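Local coordinates for flavodoxin (Bacteroides uniformis, PDB 4J8P), which binds flavin mononucleotide in a flavodoxin-like fold and probably serves as an electron-transfer flavoprotein, at residues 36-40 against 68-72; 76-80 against 105-110. The contacts are given in a common frame with arbitrary orientation. Where two conformers were deposited one is given. Residue numbers count along the deposited sequence, not the author numbering.

Interaction 1: 36-40 against 68-72; sequences EIQPA and PALYS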
ATOM      1  N   GLU A  36       6.193   6.928  -3.838  1.00 20.19           N
ATOM      2  CA  GLU A  36       5.322   7.191  -2.700  1.00 19.10           C
ATOM      3  C   GLU A  36       3.931   7.618  -3.142  1.00 20.45           C
ATOM      4  O   GLU A  36       3.784   8.548  -3.937  1.00 22.18           O
ATOM      5  CB  GLU A  36       5.952   8.278  -1.812  1.00 19.67           C
ATOM      6  CG  GLU A  36       5.147   8.535  -0.542  1.00 18.70           C
ATOM      7  CD  GLU A  36       5.758   9.528   0.427  1.00 29.74           C
ATOM      8  OE1 GLU A  36       6.675  10.291   0.033  1.00 27.38           O
ATOM      9  OE2 GLU A  36       5.256   9.593   1.566  1.00 22.11           O
ATOM     10  N   ILE A  37       2.900   6.969  -2.567  1.00 16.45           N
ATOM     11  CA  ILE A  37       1.504   7.317  -2.721  1.00 16.68           C
ATOM     12  C   ILE A  37       1.275   8.460  -1.795  1.00 21.51           C
ATOM     13  O   ILE A  37       1.385   8.318  -0.561  1.00 19.47           O
ATOM     14  CB  ILE A  37       0.581   6.122  -2.403  1.00 17.38           C
ATOM     15  CG1 ILE A  37       0.879   4.941  -3.332  1.00 17.18           C
ATOM     16  CG2 ILE A  37      -0.922   6.567  -2.463  1.00 18.27           C
ATOM     17  CD1 ILE A  37       0.220   3.623  -2.847  1.00 16.68           C
ATOM     18  N   GLN A  38       1.037   9.622  -2.397  1.00 21.80           N
ATOM     19  CA  GLN A  38       0.969  10.905  -1.701  1.00 22.52           C
ATOM     20  C   GLN A  38      -0.458  11.420  -1.508  1.00 26.46           C
ATOM     21  O   GLN A  38      -1.116  11.720  -2.500  1.00 23.49           O
ATOM     22  CB  GLN A  38       1.723  11.952  -2.546  1.00 23.76           C
ATOM     23  CG  GLN A  38       3.171  11.608  -2.906  1.00 38.54           C
ATOM     24  CD  GLN A  38       4.142  11.938  -1.799  1.00 44.25           C
ATOM     25  OE1 GLN A  38       3.832  12.621  -0.818  1.00 36.30           O
ATOM     26  NE2 GLN A  38       5.370  11.512  -1.978  1.00 37.44           N
ATOM     27  N   PRO A  39      -0.896  11.645  -0.266  1.00 24.44           N
ATOM     28  CA  PRO A  39      -2.192  12.302  -0.059  1.00 22.78           C
ATOM     29  C   PRO A  39      -2.133  13.796  -0.422  1.00 24.40           C
ATOM     30  O   PRO A  39      -1.101  14.446  -0.180  1.00 24.58           O
ATOM     31  CB  PRO A  39      -2.428  12.184   1.468  1.00 24.18           C
ATOM     32  CG  PRO A  39      -1.214  11.546   2.027  1.00 28.46           C
ATOM     33  CD  PRO A  39      -0.173  11.401   0.996  1.00 26.06           C
ATOM     34  N   ALA A  40      -3.251  14.369  -0.899  1.00 20.76           N
ATOM     35  CA  ALA A  40      -3.346  15.824  -1.130  1.00 22.06           C
ATOM     36  C   ALA A  40      -3.174  16.542   0.216  1.00 25.87           C
ATOM     37  O   ALA A  40      -2.549  17.600   0.288  1.00 25.09           O
ATOM     38  CB  ALA A  40      -4.674  16.178  -1.757  1.00 22.69           C
ATOM     39  N   PRO A  68      -9.628   9.379  -0.187  1.00 17.45           N
ATOM     40  CA  PRO A  68      -8.780  10.573   0.011  1.00 17.67           C
ATOM     41  C   PRO A  68      -8.070  10.934  -1.279  1.00 18.98           C
ATOM     42  O   PRO A  68      -7.506  10.063  -1.954  1.00 18.62           O
ATOM     43  CB  PRO A  68      -7.769  10.113   1.080  1.00 18.32           C
ATOM     44  CG  PRO A  68      -8.545   9.072   1.861  1.00 21.84           C
ATOM     45  CD  PRO A  68      -9.301   8.317   0.797  1.00 18.28           C
ATOM     46  N   ALA A  69      -8.111  12.227  -1.638  1.00 17.43           N
ATOM     47  CA  ALA A  69      -7.494  12.641  -2.896  1.00 17.64           C
ATOM     48  C   ALA A  69      -5.971  12.486  -2.862  1.00 20.12           C
ATOM     49  O   ALA A  69      -5.344  12.622  -1.798  1.00 19.09           O
ATOM     50  CB  ALA A  69      -7.862  14.080  -3.204  1.00 19.58           C
ATOM     51  N   LEU A  70      -5.381  12.229  -4.048  1.00 18.88           N
ATOM     52  CA  LEU A  70      -3.926  12.145  -4.183  1.00 18.92           C
ATOM     53  C   LEU A  70      -3.335  13.541  -4.428  1.00 21.74           C
ATOM     54  O   LEU A  70      -3.988  14.401  -5.054  1.00 21.78           O
ATOM     55  CB  LEU A  70      -3.537  11.244  -5.362  1.00 18.73           C
ATOM     56  CG  LEU A  70      -4.068   9.821  -5.322  1.00 22.78           C
ATOM     57  CD1 LEU A  70      -3.670   9.064  -6.598  1.00 23.69           C
ATOM     58  CD2 LEU A  70      -3.578   9.101  -4.094  1.00 24.10           C
ATOM     59  N   TYR A  71      -2.053  13.754  -4.070  1.00 21.58           N
ATOM     60  CA  TYR A  71      -1.384  15.045  -4.244  1.00 23.07           C
ATOM     61  C   TYR A  71      -1.236  15.419  -5.724  1.00 26.28           C
ATOM     62  O   TYR A  71      -1.376  16.595  -6.076  1.00 26.68           O
ATOM     63  CB  TYR A  71      -0.018  15.013  -3.547  1.00 25.61           C
ATOM     64  CG  TYR A  71       0.717  16.326  -3.441  1.00 27.48           C
ATOM     65  CD1 TYR A  71       0.284  17.325  -2.573  1.00 29.89           C
ATOM     66  CD2 TYR A  71       1.871  16.569  -4.188  1.00 29.30           C
ATOM     67  CE1 TYR A  71       0.971  18.534  -2.459  1.00 31.81           C
ATOM     68  CE2 TYR A  71       2.559  17.779  -4.087  1.00 31.21           C
ATOM     69  CZ  TYR A  71       2.107  18.758  -3.220  1.00 34.94           C
ATOM     70  OH  TYR A  71       2.778  19.947  -3.080  1.00 37.38           O
ATOM     71  N   SER A  72      -0.976  14.405  -6.580  1.00 25.24           N
ATOM     72  CA  SER A  72      -0.806  14.613  -8.017  0.60 25.48           C
ATOM     73  C   SER A  72      -1.463  13.505  -8.799  1.00 27.65           C
ATOM     74  O   SER A  72      -1.659  12.398  -8.272  1.00 25.78           O
ATOM     75  CB  SER A  72       0.681  14.678  -8.375  0.60 28.64           C
ATOM     76  OG  SER A  72       1.339  15.767  -7.742  0.60 35.78           O
TER
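Two irregular loop segments can be joined by very little, as 36-40 and 68-72 illustrate. Y71 N donates to Q38 O at 2.7 Å and A40 N to A69 O at 2.9 Å, flanking a single bridge between P39 and L70. This is the pattern of a non-hydrogen-bonded antiparallel pair, where the bridge asks for no NH from P39. The CA-to-CB bond of P39 points away from 68-72, and its side chain packs on I97 and F13. CG2 of I37 lies 4.0 Å from CD2 of L70. The m, m rotamer of Q38 folds its amide back to E36, NE2 making a weak 2.7 Å hydrogen bond to OE1. The backbone pairing itself sets Q38 CB 3.7 Å from Y71 CB and A40 CB 4.1 Å from A69 CB. With chi1 t, Y71 places its ring so that A40 O sits at the edge. Joining the loops after edge strand 33-36 and helix 56-62, the contact draws its hydrogen bonds from main-chain groups, with side chains adding mainly apolar contacts across it.

Interaction 2: 76-80 against 105-110; sequences SLAEY and GDFAGK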
ATOM      1  N   SER A  76       1.835   7.304 -16.103  1.00 35.27           N
ATOM      2  CA  SER A  76       1.582   6.031 -16.780  1.00 34.60           C
ATOM      3  C   SER A  76       2.184   4.849 -16.011  1.00 35.51           C
ATOM      4  O   SER A  76       3.298   4.954 -15.495  1.00 34.09           O
ATOM      5  CB  SER A  76       2.137   6.054 -18.204  1.00 39.39           C
ATOM      6  OG  SER A  76       2.176   4.761 -18.787  1.00 42.94           O
ATOM      7  N   LEU A  77       1.456   3.713 -15.977  1.00 31.27           N
ATOM      8  CA  LEU A  77       1.931   2.478 -15.331  1.00 29.01           C
ATOM      9  C   LEU A  77       2.277   1.426 -16.389  1.00 32.73           C
ATOM     10  O   LEU A  77       2.666   0.314 -16.048  1.00 32.47           O
ATOM     11  CB  LEU A  77       0.889   1.925 -14.323  1.00 27.85           C
ATOM     12  CG  LEU A  77       0.392   2.890 -13.242  1.00 30.68           C
ATOM     13  CD1 LEU A  77      -0.734   2.260 -12.424  1.00 29.95           C
ATOM     14  CD2 LEU A  77       1.528   3.338 -12.304  1.00 33.01           C
ATOM     15  N   ALA A  78       2.184   1.792 -17.689  1.00 31.73           N
ATOM     16  CA  ALA A  78       2.440   0.915 -18.825  1.00 32.22           C
ATOM     17  C   ALA A  78       3.795   0.180 -18.765  1.00 34.86           C
ATOM     18  O   ALA A  78       3.848  -0.993 -19.129  1.00 35.25           O
ATOM     19  CB  ALA A  78       2.351   1.716 -20.123  1.00 33.60           C
ATOM     20  N   GLU A  79       4.869   0.843 -18.279  1.00 31.82           N
ATOM     21  CA  GLU A  79       6.217   0.239 -18.220  1.00 32.24           C
ATOM     22  C   GLU A  79       6.349  -0.906 -17.167  1.00 33.36           C
ATOM     23  O   GLU A  79       7.333  -1.664 -17.182  1.00 33.08           O
ATOM     24  CB  GLU A  79       7.277   1.324 -17.936  1.00 34.53           C
ATOM     25  CG  GLU A  79       7.074   2.071 -16.623  1.00 47.29           C
ATOM     26  CD  GLU A  79       7.861   3.353 -16.444  1.00 62.68           C
ATOM     27  OE1 GLU A  79       9.101   3.277 -16.294  1.00 61.99           O
ATOM     28  OE2 GLU A  79       7.229   4.431 -16.387  1.00 54.08           O
ATOM     29  N   TYR A  80       5.372  -1.027 -16.260  1.00 27.87           N
ATOM     30  CA  TYR A  80       5.475  -2.042 -15.215  1.00 25.58           C
ATOM     31  C   TYR A  80       4.623  -3.273 -15.467  1.00 30.14           C
ATOM     32  O   TYR A  80       3.451  -3.143 -15.830  1.00 30.46           O
ATOM     33  CB  TYR A  80       5.041  -1.428 -13.875  1.00 24.38           C
ATOM     34  CG  TYR A  80       5.755  -0.140 -13.536  1.00 24.72           C
ATOM     35  CD1 TYR A  80       7.100  -0.143 -13.176  1.00 26.85           C
ATOM     36  CD2 TYR A  80       5.097   1.082 -13.606  1.00 27.21           C
ATOM     37  CE1 TYR A  80       7.772   1.041 -12.892  1.00 24.85           C
ATOM     38  CE2 TYR A  80       5.748   2.270 -13.283  1.00 27.53           C
ATOM     39  CZ  TYR A  80       7.092   2.246 -12.944  1.00 31.67           C
ATOM     40  OH  TYR A  80       7.740   3.399 -12.580  1.00 29.87           O
ATOM     41  N   GLY A 105      -5.338   4.446 -11.726  1.00 21.18           N
ATOM     42  CA  GLY A 105      -4.463   3.930 -12.773  1.00 23.03           C
ATOM     43  C   GLY A 105      -5.004   2.646 -13.368  1.00 24.97           C
ATOM     44  O   GLY A 105      -5.984   2.086 -12.854  1.00 22.44           O
ATOM     45  N   ASP A 106      -4.363   2.191 -14.459  1.00 23.98           N
ATOM     46  CA  ASP A 106      -4.743   0.968 -15.166  1.00 23.80           C
ATOM     47  C   ASP A 106      -3.813  -0.150 -14.722  1.00 25.62           C
ATOM     48  O   ASP A 106      -2.642  -0.163 -15.101  1.00 25.60           O
ATOM     49  CB  ASP A 106      -4.680   1.184 -16.703  1.00 26.73           C
ATOM     50  CG  ASP A 106      -5.103  -0.017 -17.547  1.00 34.81           C
ATOM     51  OD1 ASP A 106      -5.501  -1.057 -16.959  1.00 35.10           O
ATOM     52  OD2 ASP A 106      -5.102   0.103 -18.788  1.00 41.43           O
ATOM     53  N   PHE A 107      -4.322  -1.050 -13.868  1.00 25.02           N
ATOM     54  CA  PHE A 107      -3.549  -2.167 -13.307  1.00 24.15           C
ATOM     55  C   PHE A 107      -3.739  -3.488 -14.116  1.00 34.05           C
ATOM     56  O   PHE A 107      -3.231  -4.533 -13.692  1.00 35.08           O
ATOM     57  CB  PHE A 107      -3.896  -2.342 -11.814  1.00 24.58           C
ATOM     58  CG  PHE A 107      -3.395  -1.189 -10.972  1.00 23.52           C
ATOM     59  CD1 PHE A 107      -4.091   0.013 -10.919  1.00 24.33           C
ATOM     60  CD2 PHE A 107      -2.183  -1.278 -10.287  1.00 25.37           C
ATOM     61  CE1 PHE A 107      -3.581   1.109 -10.205  1.00 24.59           C
ATOM     62  CE2 PHE A 107      -1.713  -0.209  -9.525  1.00 25.94           C
ATOM     63  CZ  PHE A 107      -2.401   0.983  -9.501  1.00 25.41           C
ATOM     64  N   ALA A 108      -4.359  -3.429 -15.312  1.00 32.70           N
ATOM     65  CA  ALA A 108      -4.562  -4.618 -16.162  1.00 32.19           C
ATOM     66  C   ALA A 108      -3.252  -5.165 -16.693  1.00 36.30           C
ATOM     67  O   ALA A 108      -2.350  -4.401 -17.049  1.00 35.94           O
ATOM     68  CB  ALA A 108      -5.490  -4.290 -17.332  1.00 34.67           C
ATOM     69  N   GLY A 109      -3.151  -6.493 -16.736  1.00 35.78           N
ATOM     70  CA  GLY A 109      -1.964  -7.186 -17.225  1.00 36.73           C
ATOM     71  C   GLY A 109      -0.768  -7.092 -16.298  1.00 39.39           C
ATOM     72  O   GLY A 109       0.381  -7.212 -16.751  1.00 41.81           O
ATOM     73  N   LYS A 110      -1.026  -6.821 -15.004  1.00 30.24           N
ATOM     74  CA  LYS A 110       0.034  -6.675 -14.019  1.00 26.83           C
ATOM     75  C   LYS A 110      -0.193  -7.527 -12.792  1.00 26.29           C
ATOM     76  O   LYS A 110      -1.331  -7.711 -12.348  1.00 26.98           O
ATOM     77  CB  LYS A 110       0.145  -5.198 -13.565  1.00 25.91           C
ATOM     78  CG  LYS A 110       0.277  -4.232 -14.753  1.00 31.09           C
ATOM     79  CD  LYS A 110       0.485  -2.815 -14.280  1.00 31.73           C
ATOM     80  CE  LYS A 110       0.245  -1.809 -15.380  1.00 30.62           C
ATOM     81  NZ  LYS A 110       1.074  -2.044 -16.600  1.00 33.14           N
TER
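A buried lysine need not meet a carboxylate: backbone oxygens at a turn can serve instead, as K110 demonstrates. Pointing toward 76-80, its side chain runs extended through chi2 and chi3 and bends at chi4 (m), bringing NZ within 2.9 Å of L77 O and 2.7 Å of Y80 O, both hydrogen bonds. These carbonyls belong to the two ends of a type I turn, L77 to Y80, and L77 O also accepts from Y80 N at 3.0 Å, so one ammonium group ties the turn's ends to the neighbouring loop. The aliphatic part contributes too, K110 CE lying 3.9 Å from L77 CB. In this flavodoxin-like alpha/beta fold, the turn leads into strand 80-88 and the type II turn F107 to K110 into its parallel neighbour 111-117; the contact thus couples two helix-to-strand connections at the N-terminal ends of adjacent strands. L77, with the largest buried area, points its CA-to-CB bond toward 105-110. Its CD1 lies over the F107 ring, 3.9 Å from the centroid in a CH-pi contact and 3.6 Å from F107 CZ, and it comes 4.1 Å from G105 CA, where an added beta carbon would clash. Each loop also holds a side-chain-to-backbone turn: S76 OG accepts from A78 N at 3.2 Å in an ST turn, and D106 OD1 from A108 N at 3.1 Å in an Asx turn.

Along the chain the two contacts follow one another, both segments of interaction 1 preceding those of interaction 2. Their centres stand 18 Å apart without any direct touch beyond adjoining in sequence: 68-72 and 76-80 both belong to the long loop between helix 56-62 and strand 80-88. That loop is therefore secured twice, first to the chain just past the C-terminal end of strand 33-36, then, at the starts of strands 80-88 and 111-117, to the connection entering the latter. Side chains from both contacts reach strand 7-12 and F101 of helix 96-102. Flavodoxins characteristically carry FMN at the C-terminal edge of the sheet, so interaction 2 lies toward the other end.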